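Local coordinates for transglutaminase elicitor (Phytophthora sojae, PDB 3TW5), which is a transglutaminase that probably cross-links proteins through glutamine and lysine side chains and acts as an elicitor of plant innate immunity, at residues A[170-175]-A[332-337]. The protein carries 1 engineered substitution. Residues are numbered along the deposited sequence; the frame is centred on the assembly and turned at random.
Sequences VQTVFT and FLWLPK
Phe174 reaches across to Phe332 and Trp334, and the three rings form an aromatic cluster on one face of a two-strand pairing. Phe174 CG stands anti to its backbone N (chi1 -162°), and the end of the ring comes nearer the other strand than its CB. Phe174 CZ lies over one face of the Phe332 ring, 3.5 Å from Phe332 CG and offset toward the rim, with the two planes at 38°. Phe174 CD2 is 3.7 Å from Trp334 CB, and the indole five-membered ring runs nearly parallel to the phenyl but slid aside, with little overlap. Farther along this face the small methyl CG2 of Thr172 meets Trp334 CE3 at 3.7 Å, and Asn232 takes the indole N-H, satisfying its one polar atom. On the reverse face, branched Val173 packs against Leu335, and both touch helix 5-15. The extended aliphatic stem of Lys337 suits the exposed end, crossing Val173 at about a right angle (Lys337 CG to Val173 CG2, 3.9 Å). Thr175, beta-branched yet polar, adds a second grip on Leu333 O: its OG1 donates at 2.6 Å beside its backbone N at 2.9 Å, while Tyr204 also bonds the hydroxyl. Pro336, lacking an N-H, occupies a non-hydrogen-bonded pair with Thr172. Backbone bonds in both directions join Val173 to Leu335 and Thr175 to Leu333, and Lys337 N adds one to Gln171 O. This is a regular antiparallel pairing, in which strand 333-336 lies between 172-175 and 221-223 in the larger antiparallel sheet.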
loop_
_atom_site.group_PDB
_atom_site.type_symbol
_atom_site.label_atom_id
_atom_site.label_comp_id
_atom_site.label_asym_id
_atom_site.label_seq_id
_atom_site.Cartn_x
_atom_site.Cartn_y
_atom_site.Cartn_z
ATOM N N VAL A 170 13.501 -4.188 -2.398
ATOM C CA VAL A 170 12.459 -4.408 -3.397
ATOM C C VAL A 170 12.517 -3.251 -4.384
ATOM O O VAL A 170 12.344 -2.090 -4.003
ATOM C CB VAL A 170 11.042 -4.516 -2.772
ATOM C CG1 VAL A 170 10.016 -4.898 -3.833
ATOM C CG2 VAL A 170 11.023 -5.534 -1.639
ATOM N N GLN A 171 12.774 -3.580 -5.646
ATOM C CA GLN A 171 12.908 -2.579 -6.701
ATOM C C GLN A 171 11.556 -1.976 -7.050
ATOM O O GLN A 171 10.593 -2.702 -7.297
ATOM C CB GLN A 171 13.548 -3.197 -7.942
ATOM C CG GLN A 171 14.892 -3.853 -7.675
ATOM C CD GLN A 171 15.846 -3.698 -8.836
ATOM O OE1 GLN A 171 16.873 -3.024 -8.720
ATOM N NE2 GLN A 171 15.506 -4.304 -9.972
ATOM N N THR A 172 11.489 -0.647 -7.060
ATOM C CA THR A 172 10.224 0.056 -7.266
ATOM C C THR A 172 10.264 1.016 -8.449
ATOM O O THR A 172 11.326 1.524 -8.815
ATOM C CB THR A 172 9.802 0.870 -6.016
ATOM O OG1 THR A 172 10.661 2.006 -5.866
ATOM C CG2 THR A 172 9.849 0.022 -4.751
ATOM N N VAL A 173 9.090 1.251 -9.036
ATOM C CA VAL A 173 8.882 2.355 -9.969
ATOM C C VAL A 173 8.093 3.417 -9.210
ATOM O O VAL A 173 6.870 3.328 -9.105
ATOM C CB VAL A 173 8.102 1.920 -11.237
ATOM C CG1 VAL A 173 8.005 3.072 -12.226
ATOM C CG2 VAL A 173 8.761 0.722 -11.896
ATOM N N PHE A 174 8.800 4.404 -8.668
ATOM C CA PHE A 174 8.186 5.425 -7.820
ATOM C C PHE A 174 7.808 6.669 -8.615
ATOM O O PHE A 174 8.629 7.217 -9.354
ATOM C CB PHE A 174 9.126 5.797 -6.670
ATOM C CG PHE A 174 8.444 6.501 -5.531
ATOM C CD1 PHE A 174 8.352 7.890 -5.508
ATOM C CD2 PHE A 174 7.899 5.772 -4.476
ATOM C CE1 PHE A 174 7.719 8.548 -4.452
ATOM C CE2 PHE A 174 7.264 6.415 -3.417
ATOM C CZ PHE A 174 7.174 7.807 -3.402
ATOM N N THR A 175 6.561 7.113 -8.459
ATOM C CA THR A 175 6.054 8.277 -9.191
ATOM C C THR A 175 5.256 9.224 -8.295
ATOM O O THR A 175 4.576 8.786 -7.368
ATOM C CB THR A 175 5.182 7.861 -10.396
ATOM O OG1 THR A 175 4.034 7.137 -9.938
ATOM C CG2 THR A 175 5.970 6.995 -11.379
ATOM N N PHE A 332 1.446 9.813 -3.873
ATOM C CA PHE A 332 2.312 9.107 -4.819
ATOM C C PHE A 332 1.772 7.738 -5.225
ATOM O O PHE A 332 0.924 7.165 -4.541
ATOM C CB PHE A 332 3.734 8.969 -4.257
ATOM C CG PHE A 332 3.788 8.467 -2.840
ATOM C CD1 PHE A 332 3.591 7.118 -2.551
ATOM C CD2 PHE A 332 4.057 9.343 -1.794
ATOM C CE1 PHE A 332 3.648 6.649 -1.237
ATOM C CE2 PHE A 332 4.117 8.885 -0.474
ATOM C CZ PHE A 332 3.913 7.533 -0.197
ATOM N N LEU A 333 2.266 7.236 -6.353
ATOM C CA LEU A 333 1.945 5.902 -6.857
ATOM C C LEU A 333 3.249 5.166 -7.140
ATOM O O LEU A 333 4.153 5.721 -7.769
ATOM C CB LEU A 333 1.144 5.999 -8.160
ATOM C CG LEU A 333 -0.380 6.159 -8.220
ATOM C CD1 LEU A 333 -0.902 7.351 -7.435
ATOM C CD2 LEU A 333 -0.819 6.261 -9.675
ATOM N N TRP A 334 3.354 3.923 -6.684
ATOM C CA TRP A 334 4.530 3.116 -6.998
ATOM C C TRP A 334 4.230 1.640 -7.223
ATOM O O TRP A 334 3.288 1.096 -6.652
ATOM C CB TRP A 334 5.635 3.298 -5.952
ATOM C CG TRP A 334 5.270 2.909 -4.550
ATOM C CD1 TRP A 334 4.605 3.671 -3.636
ATOM C CD2 TRP A 334 5.586 1.675 -3.892
ATOM N NE1 TRP A 334 4.473 2.986 -2.453
ATOM C CE2 TRP A 334 5.069 1.760 -2.580
ATOM C CE3 TRP A 334 6.252 0.506 -4.283
ATOM C CZ2 TRP A 334 5.194 0.717 -1.655
ATOM C CZ3 TRP A 334 6.379 -0.530 -3.362
ATOM C CH2 TRP A 334 5.848 -0.417 -2.063
ATOM N N LEU A 335 5.041 1.011 -8.070
ATOM C CA LEU A 335 4.925 -0.417 -8.360
ATOM C C LEU A 335 6.204 -1.145 -7.969
ATOM O O LEU A 335 7.303 -0.653 -8.238
ATOM C CB LEU A 335 4.664 -0.659 -9.851
ATOM C CG LEU A 335 3.556 0.089 -10.591
ATOM C CD1 LEU A 335 4.072 1.411 -11.139
ATOM C CD2 LEU A 335 3.029 -0.772 -11.722
ATOM N N PRO A 336 6.073 -2.319 -7.329
ATOM C CA PRO A 336 7.241 -3.171 -7.138
ATOM C C PRO A 336 7.586 -3.902 -8.440
ATOM O O PRO A 336 6.725 -4.568 -9.020
ATOM C CB PRO A 336 6.787 -4.152 -6.054
ATOM C CG PRO A 336 5.312 -4.211 -6.188
ATOM C CD PRO A 336 4.874 -2.858 -6.661
ATOM N N LYS A 337 8.829 -3.756 -8.898
ATOM C CA LYS A 337 9.273 -4.346 -10.162
ATOM C C LYS A 337 9.208 -5.869 -10.150
ATOM O O LYS A 337 8.748 -6.484 -11.116
ATOM C CB LYS A 337 10.697 -3.903 -10.501
ATOM C CG LYS A 337 10.824 -2.492 -11.051
ATOM C CD LYS A 337 12.211 -2.289 -11.648
ATOM C CE LYS A 337 12.422 -0.863 -12.127
ATOM N NZ LYS A 337 13.737 -0.701 -12.817
#